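Local structure of MMS19 nucleotide excision repair protein homolog (Mus musculus, 6TBL) at residues Y61-A64 against V65-A68; V83-P86 against Y87-Q90; K102-L105 against V106-E109; G115-F118 against L119-S122. The protein probably serves as a key component of the cytosolic iron-sulfur assembly complex, which delivers iron-sulfur clusters to apoproteins of DNA metabolism and genome integrity. All blocks are in the same frame, centred on the assembly; numbering follows the deposited sequence. Where two conformers were deposited one is given.

Interaction 1: residues Y61-A64 against V65-A68; sequences YSMA and VRIA
Arg-66 folds back over the first turn of its own helix, against Ser-62 and Met-63. Its CB lies 3.8 Å from Ser-62 O, and CG comes nearer the same oxygen, at 3.5 Å; CD stands off at 4.2 Å from Ser-62 O and NE returns to 3.6 Å. CG stands beside the backbone N (chi1 -72°), and the chain then bends at chi3 (-94°), which turns the guanidinium toward the helix start. There the flat group has Met-63 CA over one face, 3.6 Å from NH2. Met-63 CB is 3.8 Å from the same NH2, the two side chains passing at a slant. Tyr-61 O lies at the edge of the group, near its plane. The polar tip is engaged outside the turn: NE donates to Ser-60 O and NH1 forms a salt bridge with Asp-101.

Ser-62 O also accepts from Arg-66 N (N-H...O 168°), the donor being tilted from the carbonyl plane. Ser-62 OG, at the N-cap, accepts from Val-65 N at 3.3 Å and, weakly, from Ala-64 N, and lies 3.5 Å from Val-65 CG2. Farther along, Met-63 CG packs loosely on Ile-67 CD1, while Val-65 faces helix 22-38 and Ile-67 faces helix 104-118. This is a serine N-cap at the start of helix 63-76 in HEAT repeat 3, within the C-terminal part of MMS19.

Interaction 2: residues V83-P86 against Y87-Q90; sequences VLLP and YKSQ
Tyr-87 N donates to Leu-84 O at 2.8 Å, a bond reaching back three residues; the donor sits well above the carbonyl plane, and the N-H...O angle is 148°. Lys-88 N repeats the spacing with Leu-85 O at 3.0 Å, here with the donor 68° out of the carbonyl plane. Pro-86, which has no N-H to give, falls at a kink, and the backbone N of Tyr-87 likewise lacks a bond to the preceding full turn.

The tyrosine ring runs back along the chain. Its CG lies beside the backbone N (chi1 -61°), which carries the ring edge toward the carbonyls of the turn before: Val-83 O is 3.7 Å from CD2, in the ring plane, and Leu-84 O lies in that plane too, 3.4 Å from CB. Pro-86 meets the ring at a slant, CG to CD2 4.1 Å. Beyond the segments the hydroxyl is hydrogen-bonded to Asp-48 OD1.

Both segments belong to helix 81-94, kinked at Pro-86, which from Leu-85 onward forms part of HEAT repeat 4, a repeat of the alpha-alpha type. Leu-84 is buried, packs on Leu-79 and Leu-120, and its side chain comes to about 5 Å from the bound potassium ion, whose site includes Thr-77 and Thr-81.

Leu-85 and Lys-88 run side by side, pointing the same way, with Leu-85 CD2 4.2 Å from Lys-88 CD. Fully extended beyond CG, the lysine carries NZ to Phe-118 O, and Leu-120 packs against the aliphatic parts of both residues.

Interaction 3: residues K102-L105 against V106-E109; sequences KKRL and VRKE
Lys-103 O is gripped twice by Arg-107: it accepts from Arg-107 N at 3.2 Å (160°) and, weakly, from Arg-107 NE at 3.3 Å. The bend at chi3 (-92°) brings NE back to that oxygen and lays the guanidinium with one face over Arg-104 CA, while Lys-102 O lies at its edge. Lys-108 N bonds to Arg-104 O at 2.9 Å, almost straight in line with the carbonyl. On the other flank Val-106 CG1 packs on Lys-103 CB at 3.5 Å, and Glu-109 CG lies 3.4 Å from Leu-105 O.

Farther out, Asp-101 accepts from Lys-103 N and touches Val-106 and Arg-107, and Val-106 also packs on helix 63-76. Outside this chain, Arg-107 NH1 makes a salt bridge to an acidic side chain of another protein's chain, and its guanidinium a cation-pi contact with an aromatic one there. A leucine in place of Arg-107 would probably leave that acid without its mate and Lys-103 O without its second donor. The whole is the N-terminal turn of helix 104-118, with Lys-103 at the N-cap, where HEAT repeat 4 meets a partner protein.

Interaction 4: residues G115-F118 against L119-S122; sequences GEWF and LLGS
Leu-119 lies along the last turn before the loop, its CG 3.4 Å from Gly-115 O and its CD1 3.9 Å from Glu-116 OE2. CG stands beside the backbone N (chi1 -53°), which swings the branch back across the helix toward the glutamate; the two side chains meet at a slant. Its own N reaches Glu-116 O only weakly, at 3.4 Å with an N-H...O angle of 141°. A glycine at Leu-119 would probably open a gap beside Gly-115 O and take from the Glu-116 carboxylate its apolar neighbour.

The contact joins the last helix of HEAT repeat 4 to the irregular segment that follows, where Gly-121 centres an inverse gamma turn.

Leu-120 takes the other direction. Its CD1 comes 3.4 Å from Trp-117 CE3, approaching the ring at an oblique angle, and the side chains run side by side, pointing the same way. The side chain of Leu-120 is also about 4 Å from the bound potassium ion. Trp-117, buried, donates from NE1 to Met-73 O in helix 63-76. Phe-118 packs on Ile-92 and on a basic side chain of another protein's chain.

Three of the contacts lie at helix ends; interaction 2 lies within a kinked helix. Interactions 1 and 3, partly buried, are two N-terminal starts lying against each other on one side of the chain: each has an arginine folded back over the turn, Arg-66 NH1 meeting Val-106 CG1, and Asp-101 serves both. Arg-107, however, turns to another protein, whereas Arg-66 is held within the chain. Interactions 2 and 4 are surface contacts near the potassium ion and touch each other through helix 81-94 and the end of helix 104-118; interaction 2 combines backbone bonds at a kink with side-chain packing, and interaction 4 is mostly apolar with one weak backbone bond.

Interaction 1: residues Y61-A64 against V65-A68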
ATOM      1  N   TYR A  61       3.226 -31.975   8.596  1.00 90.65           N
ATOM      2  CA  TYR A  61       1.961 -32.648   8.330  1.00 99.20           C
ATOM      3  C   TYR A  61       1.129 -32.794   9.597  1.00 96.02           C
ATOM      4  O   TYR A  61      -0.105 -32.816   9.528  1.00 96.23           O
ATOM      5  CB  TYR A  61       2.224 -34.016   7.699  1.00113.68           C
ATOM      6  CG  TYR A  61       0.976 -34.819   7.409  1.00131.00           C
ATOM      7  CD1 TYR A  61       0.242 -34.603   6.250  1.00140.02           C
ATOM      8  CD2 TYR A  61       0.536 -35.801   8.289  1.00136.59           C
ATOM      9  CE1 TYR A  61      -0.898 -35.337   5.979  1.00144.08           C
ATOM     10  CE2 TYR A  61      -0.602 -36.539   8.026  1.00141.65           C
ATOM     11  CZ  TYR A  61      -1.315 -36.303   6.869  1.00144.87           C
ATOM     12  OH  TYR A  61      -2.449 -37.035   6.602  1.00146.91           O
ATOM     13  N   SER A  62       1.778 -32.883  10.754  1.00 94.77           N
ATOM     14  CA  SER A  62       1.076 -33.089  12.013  1.00 96.48           C
ATOM     15  C   SER A  62       0.509 -31.775  12.534  1.00 96.07           C
ATOM     16  O   SER A  62       1.220 -30.768  12.614  1.00100.23           O
ATOM     17  CB  SER A  62       2.020 -33.705  13.045  1.00 93.18           C
ATOM     18  OG  SER A  62       1.438 -33.711  14.337  1.00 89.87           O
ATOM     19  N   MET A  63      -0.777 -31.790  12.892  1.00 93.18           N
ATOM     20  CA  MET A  63      -1.390 -30.606  13.485  1.00 85.06           C
ATOM     21  C   MET A  63      -0.791 -30.303  14.853  1.00 86.52           C
ATOM     22  O   MET A  63      -0.600 -29.133  15.208  1.00 81.74           O
ATOM     23  CB  MET A  63      -2.903 -30.799  13.593  1.00 82.45           C
ATOM     24  CG  MET A  63      -3.670 -29.547  13.976  1.00 86.56           C
ATOM     25  SD  MET A  63      -5.328 -29.922  14.570  1.00 97.24           S
ATOM     26  CE  MET A  63      -5.760 -31.309  13.519  1.00110.64           C
ATOM     27  N   ALA A  64      -0.479 -31.341  15.632  1.00 89.41           N
ATOM     28  CA  ALA A  64       0.070 -31.125  16.967  1.00 79.64           C
ATOM     29  C   ALA A  64       1.471 -30.534  16.902  1.00 84.21           C
ATOM     30  O   ALA A  64       1.844 -29.714  17.748  1.00 86.48           O
ATOM     31  CB  ALA A  64       0.077 -32.435  17.751  1.00 69.02           C
ATOM     32  N   VAL A  65       2.260 -30.939  15.907  1.00 83.51           N
ATOM     33  CA  VAL A  65       3.605 -30.394  15.757  1.00 82.78           C
ATOM     34  C   VAL A  65       3.544 -28.918  15.382  1.00 81.83           C
ATOM     35  O   VAL A  65       4.262 -28.090  15.954  1.00 81.50           O
ATOM     36  CB  VAL A  65       4.406 -31.213  14.727  1.00 79.82           C
ATOM     37  CG1 VAL A  65       5.736 -30.539  14.425  1.00 70.72           C
ATOM     38  CG2 VAL A  65       4.637 -32.624  15.240  1.00 82.28           C
ATOM     39  N   ARG A  66       2.685 -28.567  14.422  1.00 81.75           N
ATOM     40  CA  ARG A  66       2.544 -27.165  14.037  1.00 77.00           C
ATOM     41  C   ARG A  66       2.142 -26.305  15.229  1.00 75.57           C
ATOM     42  O   ARG A  66       2.642 -25.186  15.394  1.00 78.76           O
ATOM     43  CB  ARG A  66       1.524 -27.027  12.907  1.00 73.16           C
ATOM     44  CG  ARG A  66       2.016 -27.531  11.561  1.00 80.73           C
ATOM     45  CD  ARG A  66       1.022 -27.233  10.443  1.00 74.32           C
ATOM     46  NE  ARG A  66       0.117 -28.350  10.184  1.00 77.54           N
ATOM     47  CZ  ARG A  66      -1.185 -28.340  10.445  1.00 82.77           C
ATOM     48  NH1 ARG A  66      -1.749 -27.264  10.974  1.00 95.06           N
ATOM     49  NH2 ARG A  66      -1.926 -29.404  10.171  1.00 91.72           N
ATOM     50  N   ILE A  67       1.255 -26.821  16.079  1.00 73.51           N
ATOM     51  CA  ILE A  67       0.832 -26.078  17.262  1.00 71.09           C
ATOM     52  C   ILE A  67       2.004 -25.884  18.218  1.00 78.27           C
ATOM     53  O   ILE A  67       2.279 -24.766  18.671  1.00 78.44           O
ATOM     54  CB  ILE A  67      -0.345 -26.793  17.949  1.00 76.97           C
ATOM     55  CG1 ILE A  67      -1.600 -26.690  17.081  1.00 73.40           C
ATOM     56  CG2 ILE A  67      -0.581 -26.221  19.342  1.00 62.59           C
ATOM     57  CD1 ILE A  67      -2.785 -27.432  17.639  1.00 69.28           C
ATOM     58  N   ALA A  68       2.712 -26.970  18.536  1.00 63.60           N
ATOM     59  CA  ALA A  68       3.841 -26.871  19.455  1.00 63.74           C
ATOM     60  C   ALA A  68       4.934 -25.966  18.897  1.00 77.32           C
ATOM     61  O   ALA A  68       5.553 -25.197  19.643  1.00 77.84           O
ATOM     62  CB  ALA A  68       4.396 -28.263  19.754  1.00 65.07           C
TER

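Interaction 2: residues V83-P86 against Y87-Q90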
ATOM      1  N   VAL A  83      18.443  -9.200  20.666  1.00 98.74           N
ATOM      2  CA  VAL A  83      18.925 -10.290  19.821  1.00 99.98           C
ATOM      3  C   VAL A  83      17.840 -10.856  18.921  1.00101.58           C
ATOM      4  O   VAL A  83      18.156 -11.631  18.003  1.00103.94           O
ATOM      5  CB  VAL A  83      19.544 -11.425  20.665  1.00101.64           C
ATOM      6  CG1 VAL A  83      20.458 -10.846  21.729  1.00109.83           C
ATOM      7  CG2 VAL A  83      18.460 -12.298  21.284  1.00 92.27           C
ATOM      8  N   LEU A  84      16.577 -10.497  19.149  1.00 99.08           N
ATOM      9  CA  LEU A  84      15.486 -10.970  18.310  1.00 95.38           C
ATOM     10  C   LEU A  84      15.200 -10.039  17.143  1.00 99.75           C
ATOM     11  O   LEU A  84      14.718 -10.500  16.104  1.00103.63           O
ATOM     12  CB  LEU A  84      14.209 -11.140  19.133  1.00 86.96           C
ATOM     13  CG  LEU A  84      14.296 -12.023  20.373  1.00 83.25           C
ATOM     14  CD1 LEU A  84      12.922 -12.199  20.966  1.00 79.40           C
ATOM     15  CD2 LEU A  84      14.920 -13.364  20.045  1.00 86.63           C
ATOM     16  N   LEU A  85      15.501  -8.746  17.289  1.00 96.00           N
ATOM     17  CA  LEU A  85      15.134  -7.771  16.264  1.00 93.48           C
ATOM     18  C   LEU A  85      15.696  -8.075  14.878  1.00 93.29           C
ATOM     19  O   LEU A  85      14.964  -7.867  13.895  1.00 94.76           O
ATOM     20  CB  LEU A  85      15.539  -6.365  16.732  1.00 94.47           C
ATOM     21  CG  LEU A  85      14.784  -5.868  17.969  1.00 89.54           C
ATOM     22  CD1 LEU A  85      15.303  -4.509  18.414  1.00 79.83           C
ATOM     23  CD2 LEU A  85      13.283  -5.818  17.708  1.00 78.37           C
ATOM     24  N   PRO A  86      16.935  -8.554  14.711  1.00 93.67           N
ATOM     25  CA  PRO A  86      17.393  -8.923  13.360  1.00 91.79           C
ATOM     26  C   PRO A  86      16.607 -10.065  12.732  1.00 97.11           C
ATOM     27  O   PRO A  86      16.766 -10.310  11.531  1.00101.57           O
ATOM     28  CB  PRO A  86      18.864  -9.315  13.572  1.00 93.78           C
ATOM     29  CG  PRO A  86      18.986  -9.587  15.029  1.00 96.80           C
ATOM     30  CD  PRO A  86      18.035  -8.643  15.685  1.00 96.67           C
ATOM     31  N   TYR A  87      15.771 -10.765  13.499  1.00 92.44           N
ATOM     32  CA  TYR A  87      14.902 -11.798  12.960  1.00 90.80           C
ATOM     33  C   TYR A  87      13.450 -11.360  12.849  1.00 76.84           C
ATOM     34  O   TYR A  87      12.652 -12.075  12.234  1.00 84.94           O
ATOM     35  CB  TYR A  87      14.981 -13.066  13.826  1.00 76.63           C
ATOM     36  CG  TYR A  87      16.362 -13.674  13.887  1.00 84.35           C
ATOM     37  CD1 TYR A  87      16.754 -14.643  12.972  1.00 80.86           C
ATOM     38  CD2 TYR A  87      17.276 -13.277  14.856  1.00 84.71           C
ATOM     39  CE1 TYR A  87      18.017 -15.202  13.020  1.00 84.26           C
ATOM     40  CE2 TYR A  87      18.543 -13.832  14.912  1.00 85.27           C
ATOM     41  CZ  TYR A  87      18.907 -14.793  13.990  1.00 87.19           C
ATOM     42  OH  TYR A  87      20.166 -15.347  14.037  1.00 95.47           O
ATOM     43  N   LYS A  88      13.096 -10.200  13.411  1.00 79.07           N
ATOM     44  CA  LYS A  88      11.695  -9.805  13.517  1.00 80.83           C
ATOM     45  C   LYS A  88      11.020  -9.735  12.154  1.00 87.03           C
ATOM     46  O   LYS A  88       9.887 -10.205  11.990  1.00 92.94           O
ATOM     47  CB  LYS A  88      11.588  -8.461  14.238  1.00 74.71           C
ATOM     48  CG  LYS A  88      10.179  -7.901  14.276  1.00 88.60           C
ATOM     49  CD  LYS A  88      10.109  -6.627  15.096  1.00 74.02           C
ATOM     50  CE  LYS A  88       8.734  -5.997  14.979  1.00 78.40           C
ATOM     51  NZ  LYS A  88       8.598  -4.773  15.806  1.00 88.36           N
ATOM     52  N   SER A  89      11.700  -9.158  11.163  1.00 86.00           N
ATOM     53  CA  SER A  89      11.091  -8.996   9.847  1.00 83.12           C
ATOM     54  C   SER A  89      10.760 -10.345   9.218  1.00 81.77           C
ATOM     55  O   SER A  89       9.617 -10.588   8.816  1.00 82.73           O
ATOM     56  CB  SER A  89      12.012  -8.182   8.939  1.00 93.43           C
ATOM     57  OG  SER A  89      12.060  -6.826   9.348  1.00 93.72           O
ATOM     58  N   GLN A  90      11.746 -11.242   9.135  1.00 81.64           N
ATOM     59  CA  GLN A  90      11.513 -12.514   8.457  1.00 82.90           C
ATOM     60  C   GLN A  90      10.521 -13.389   9.214  1.00 89.62           C
ATOM     61  O   GLN A  90       9.802 -14.182   8.594  1.00 91.66           O
ATOM     62  CB  GLN A  90      12.829 -13.264   8.252  1.00 90.27           C
ATOM     63  CG  GLN A  90      13.378 -13.930   9.501  1.00100.30           C
ATOM     64  CD  GLN A  90      14.397 -15.007   9.184  1.00113.89           C
ATOM     65  OE1 GLN A  90      15.593 -14.835   9.425  1.00123.80           O
ATOM     66  NE2 GLN A  90      13.927 -16.128   8.642  1.00105.41           N
TER

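Interaction 3: residues K102-L105 against V106-E109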
ATOM      1  N   LYS A 102      -5.089 -24.572   7.551  1.00 75.69           N
ATOM      2  CA  LYS A 102      -6.402 -25.172   7.354  1.00 77.09           C
ATOM      3  C   LYS A 102      -7.123 -25.505   8.657  1.00 81.94           C
ATOM      4  O   LYS A 102      -8.288 -25.910   8.600  1.00 87.62           O
ATOM      5  CB  LYS A 102      -6.268 -26.432   6.494  1.00 80.76           C
ATOM      6  CG  LYS A 102      -5.220 -27.407   6.989  1.00 93.33           C
ATOM      7  CD  LYS A 102      -4.984 -28.525   5.985  1.00108.89           C
ATOM      8  CE  LYS A 102      -3.945 -29.514   6.494  1.00117.85           C
ATOM      9  NZ  LYS A 102      -3.647 -30.575   5.493  1.00126.57           N
ATOM     10  N   LYS A 103      -6.492 -25.338   9.816  1.00 83.08           N
ATOM     11  CA  LYS A 103      -7.121 -25.660  11.091  1.00 82.19           C
ATOM     12  C   LYS A 103      -7.185 -24.421  11.975  1.00 77.13           C
ATOM     13  O   LYS A 103      -6.244 -23.622  12.010  1.00 79.87           O
ATOM     14  CB  LYS A 103      -6.362 -26.782  11.809  1.00 83.14           C
ATOM     15  CG  LYS A 103      -6.226 -28.066  11.000  1.00 88.15           C
ATOM     16  CD  LYS A 103      -7.575 -28.733  10.771  1.00105.70           C
ATOM     17  CE  LYS A 103      -8.232 -29.120  12.088  1.00119.14           C
ATOM     18  NZ  LYS A 103      -9.531 -29.817  11.884  1.00120.98           N
ATOM     19  N   ARG A 104      -8.305 -24.263  12.687  1.00 74.39           N
ATOM     20  CA  ARG A 104      -8.455 -23.119  13.581  0.67 66.84           C
ATOM     21  C   ARG A 104      -7.440 -23.168  14.714  1.00 75.12           C
ATOM     22  O   ARG A 104      -6.828 -22.146  15.054  1.00 79.78           O
ATOM     23  CB  ARG A 104      -9.877 -23.069  14.148  0.67 66.71           C
ATOM     24  CG  ARG A 104     -10.947 -22.668  13.148  0.67 75.03           C
ATOM     25  CD  ARG A 104     -12.322 -22.645  13.798  0.67 74.38           C
ATOM     26  NE  ARG A 104     -12.714 -23.967  14.284  0.67 72.76           N
ATOM     27  CZ  ARG A 104     -13.479 -24.815  13.607  0.67 71.63           C
ATOM     28  NH1 ARG A 104     -13.945 -24.484  12.410  0.67 66.98           N
ATOM     29  NH2 ARG A 104     -13.781 -25.995  14.129  0.67 77.11           N
ATOM     30  N   LEU A 105      -7.245 -24.347  15.309  1.00 72.15           N
ATOM     31  CA  LEU A 105      -6.396 -24.456  16.490  1.00 72.71           C
ATOM     32  C   LEU A 105      -4.968 -24.012  16.206  1.00 75.87           C
ATOM     33  O   LEU A 105      -4.314 -23.423  17.074  1.00 84.83           O
ATOM     34  CB  LEU A 105      -6.418 -25.886  17.019  1.00 69.89           C
ATOM     35  CG  LEU A 105      -7.767 -26.299  17.603  1.00 72.56           C
ATOM     36  CD1 LEU A 105      -7.744 -27.758  18.017  1.00 79.28           C
ATOM     37  CD2 LEU A 105      -8.127 -25.410  18.781  1.00 64.71           C
ATOM     38  N   VAL A 106      -4.463 -24.280  15.004  1.00 67.08           N
ATOM     39  CA  VAL A 106      -3.107 -23.843  14.694  1.00 79.27           C
ATOM     40  C   VAL A 106      -3.088 -22.369  14.296  1.00 73.73           C
ATOM     41  O   VAL A 106      -2.140 -21.645  14.624  1.00 77.88           O
ATOM     42  CB  VAL A 106      -2.496 -24.750  13.611  1.00 80.87           C
ATOM     43  CG1 VAL A 106      -3.457 -24.910  12.471  1.00 84.87           C
ATOM     44  CG2 VAL A 106      -1.171 -24.198  13.121  1.00 79.54           C
ATOM     45  N   ARG A 107      -4.131 -21.892  13.614  1.00 72.20           N
ATOM     46  CA  ARG A 107      -4.207 -20.470  13.294  1.00 66.57           C
ATOM     47  C   ARG A 107      -4.211 -19.621  14.557  1.00 66.23           C
ATOM     48  O   ARG A 107      -3.566 -18.567  14.607  1.00 66.59           O
ATOM     49  CB  ARG A 107      -5.451 -20.182  12.459  1.00 65.28           C
ATOM     50  CG  ARG A 107      -5.317 -20.527  10.988  1.00 74.22           C
ATOM     51  CD  ARG A 107      -6.558 -20.092  10.237  1.00 69.54           C
ATOM     52  NE  ARG A 107      -7.549 -21.156  10.164  1.00 73.24           N
ATOM     53  CZ  ARG A 107      -8.858 -20.946  10.127  1.00 74.95           C
ATOM     54  NH1 ARG A 107      -9.330 -19.713  10.174  1.00 92.15           N
ATOM     55  NH2 ARG A 107      -9.694 -21.968  10.052  1.00 73.19           N
ATOM     56  N   LYS A 108      -4.941 -20.061  15.586  1.00 60.06           N
ATOM     57  CA  LYS A 108      -4.965 -19.336  16.853  1.00 64.59           C
ATOM     58  C   LYS A 108      -3.559 -19.154  17.413  1.00 74.43           C
ATOM     59  O   LYS A 108      -3.202 -18.062  17.873  1.00 81.94           O
ATOM     60  CB  LYS A 108      -5.856 -20.070  17.855  1.00 66.72           C
ATOM     61  CG  LYS A 108      -5.749 -19.557  19.280  1.00 78.20           C
ATOM     62  CD  LYS A 108      -6.535 -20.428  20.250  1.00 92.97           C
ATOM     63  CE  LYS A 108      -6.219 -20.058  21.691  1.00102.88           C
ATOM     64  NZ  LYS A 108      -6.979 -20.887  22.661  1.00109.72           N
ATOM     65  N   GLU A 109      -2.743 -20.210  17.372  1.00 77.17           N
ATOM     66  CA  GLU A 109      -1.367 -20.104  17.848  1.00 78.23           C
ATOM     67  C   GLU A 109      -0.528 -19.207  16.946  1.00 80.84           C
ATOM     68  O   GLU A 109       0.356 -18.494  17.435  1.00 89.60           O
ATOM     69  CB  GLU A 109      -0.738 -21.493  17.950  1.00 77.82           C
ATOM     70  CG  GLU A 109      -1.562 -22.486  18.755  1.00 88.74           C
ATOM     71  CD  GLU A 109      -1.684 -22.100  20.217  1.00 92.40           C
ATOM     72  OE1 GLU A 109      -0.787 -21.394  20.725  1.00 92.26           O
ATOM     73  OE2 GLU A 109      -2.679 -22.503  20.857  1.00 93.98           O
TER

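Interaction 4: residues G115-F118 against L119-S122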
ATOM      1  N   GLY A 115       1.581 -11.970  16.840  1.00 74.43           N
ATOM      2  CA  GLY A 115       1.235 -10.746  17.543  1.00 61.84           C
ATOM      3  C   GLY A 115       2.303 -10.297  18.518  1.00 75.29           C
ATOM      4  O   GLY A 115       2.515  -9.096  18.706  1.00 82.17           O
ATOM      5  N   GLU A 116       2.996 -11.248  19.148  1.00 72.59           N
ATOM      6  CA  GLU A 116       4.071 -10.895  20.066  1.00 76.06           C
ATOM      7  C   GLU A 116       5.335 -10.476  19.331  1.00 78.65           C
ATOM      8  O   GLU A 116       6.146  -9.727  19.888  1.00 77.84           O
ATOM      9  CB  GLU A 116       4.367 -12.063  21.006  1.00 76.75           C
ATOM     10  CG  GLU A 116       3.274 -12.294  22.027  1.00 82.65           C
ATOM     11  CD  GLU A 116       3.083 -11.106  22.950  1.00 84.42           C
ATOM     12  OE1 GLU A 116       4.098 -10.524  23.385  1.00 82.93           O
ATOM     13  OE2 GLU A 116       1.918 -10.747  23.229  1.00 88.91           O
ATOM     14  N   TRP A 117       5.526 -10.944  18.097  1.00 73.25           N
ATOM     15  CA  TRP A 117       6.669 -10.504  17.310  1.00 77.96           C
ATOM     16  C   TRP A 117       6.472  -9.112  16.726  1.00 81.93           C
ATOM     17  O   TRP A 117       7.457  -8.469  16.349  1.00 89.53           O
ATOM     18  CB  TRP A 117       6.963 -11.509  16.194  1.00 73.43           C
ATOM     19  CG  TRP A 117       7.725 -12.705  16.677  1.00 77.97           C
ATOM     20  CD1 TRP A 117       7.215 -13.807  17.299  1.00 78.09           C
ATOM     21  CD2 TRP A 117       9.142 -12.916  16.589  1.00 79.62           C
ATOM     22  NE1 TRP A 117       8.222 -14.692  17.596  1.00 74.43           N
ATOM     23  CE2 TRP A 117       9.414 -14.170  17.170  1.00 72.71           C
ATOM     24  CE3 TRP A 117      10.203 -12.169  16.065  1.00 82.62           C
ATOM     25  CZ2 TRP A 117      10.702 -14.693  17.247  1.00 78.41           C
ATOM     26  CZ3 TRP A 117      11.482 -12.690  16.144  1.00 78.18           C
ATOM     27  CH2 TRP A 117      11.721 -13.939  16.730  1.00 83.61           C
ATOM     28  N   PHE A 118       5.228  -8.632  16.651  1.00 74.94           N
ATOM     29  CA  PHE A 118       4.994  -7.247  16.254  1.00 75.24           C
ATOM     30  C   PHE A 118       5.398  -6.272  17.351  1.00 82.05           C
ATOM     31  O   PHE A 118       5.734  -5.119  17.059  1.00 88.41           O
ATOM     32  CB  PHE A 118       3.523  -7.038  15.890  1.00 72.75           C
ATOM     33  CG  PHE A 118       3.194  -7.363  14.461  1.00 75.87           C
ATOM     34  CD1 PHE A 118       3.479  -6.462  13.451  1.00 75.86           C
ATOM     35  CD2 PHE A 118       2.585  -8.561  14.129  1.00 73.40           C
ATOM     36  CE1 PHE A 118       3.173  -6.755  12.140  1.00 74.42           C
ATOM     37  CE2 PHE A 118       2.276  -8.860  12.816  1.00 69.23           C
ATOM     38  CZ  PHE A 118       2.568  -7.955  11.822  1.00 71.62           C
ATOM     39  N   LEU A 119       5.380  -6.712  18.608  1.00 84.24           N
ATOM     40  CA  LEU A 119       5.636  -5.843  19.746  1.00 80.70           C
ATOM     41  C   LEU A 119       7.105  -5.773  20.137  1.00 88.36           C
ATOM     42  O   LEU A 119       7.425  -5.159  21.159  1.00101.45           O
ATOM     43  CB  LEU A 119       4.818  -6.311  20.956  1.00 74.73           C
ATOM     44  CG  LEU A 119       3.317  -6.502  20.753  1.00 68.91           C
ATOM     45  CD1 LEU A 119       2.692  -7.132  21.989  1.00 67.14           C
ATOM     46  CD2 LEU A 119       2.655  -5.177  20.426  1.00 67.50           C
ATOM     47  N   LEU A 120       8.004  -6.392  19.374  1.00 88.86           N
ATOM     48  CA  LEU A 120       9.413  -6.366  19.751  1.00 94.77           C
ATOM     49  C   LEU A 120      10.002  -4.971  19.577  1.00100.83           C
ATOM     50  O   LEU A 120      10.582  -4.410  20.513  1.00103.39           O
ATOM     51  CB  LEU A 120      10.192  -7.402  18.942  1.00 88.01           C
ATOM     52  CG  LEU A 120       9.947  -8.850  19.367  1.00 86.03           C
ATOM     53  CD1 LEU A 120      10.746  -9.796  18.495  1.00 89.96           C
ATOM     54  CD2 LEU A 120      10.300  -9.049  20.837  1.00 83.75           C
ATOM     55  N   GLY A 121       9.858  -4.393  18.388  1.00108.72           N
ATOM     56  CA  GLY A 121      10.192  -2.997  18.188  1.00120.55           C
ATOM     57  C   GLY A 121       9.018  -2.099  18.525  1.00128.98           C
ATOM     58  O   GLY A 121       8.442  -1.451  17.645  1.00140.15           O
ATOM     59  N   SER A 122       8.648  -2.058  19.803  1.00119.80           N
ATOM     60  CA  SER A 122       7.452  -1.350  20.212  1.00110.96           C
ATOM     61  C   SER A 122       7.811  -0.103  21.004  1.00108.76           C
ATOM     62  O   SER A 122       8.741  -0.136  21.815  1.00109.50           O
ATOM     63  CB  SER A 122       6.551  -2.247  21.068  1.00106.23           C
ATOM     64  OG  SER A 122       5.195  -1.848  20.998  1.00106.22           O
TER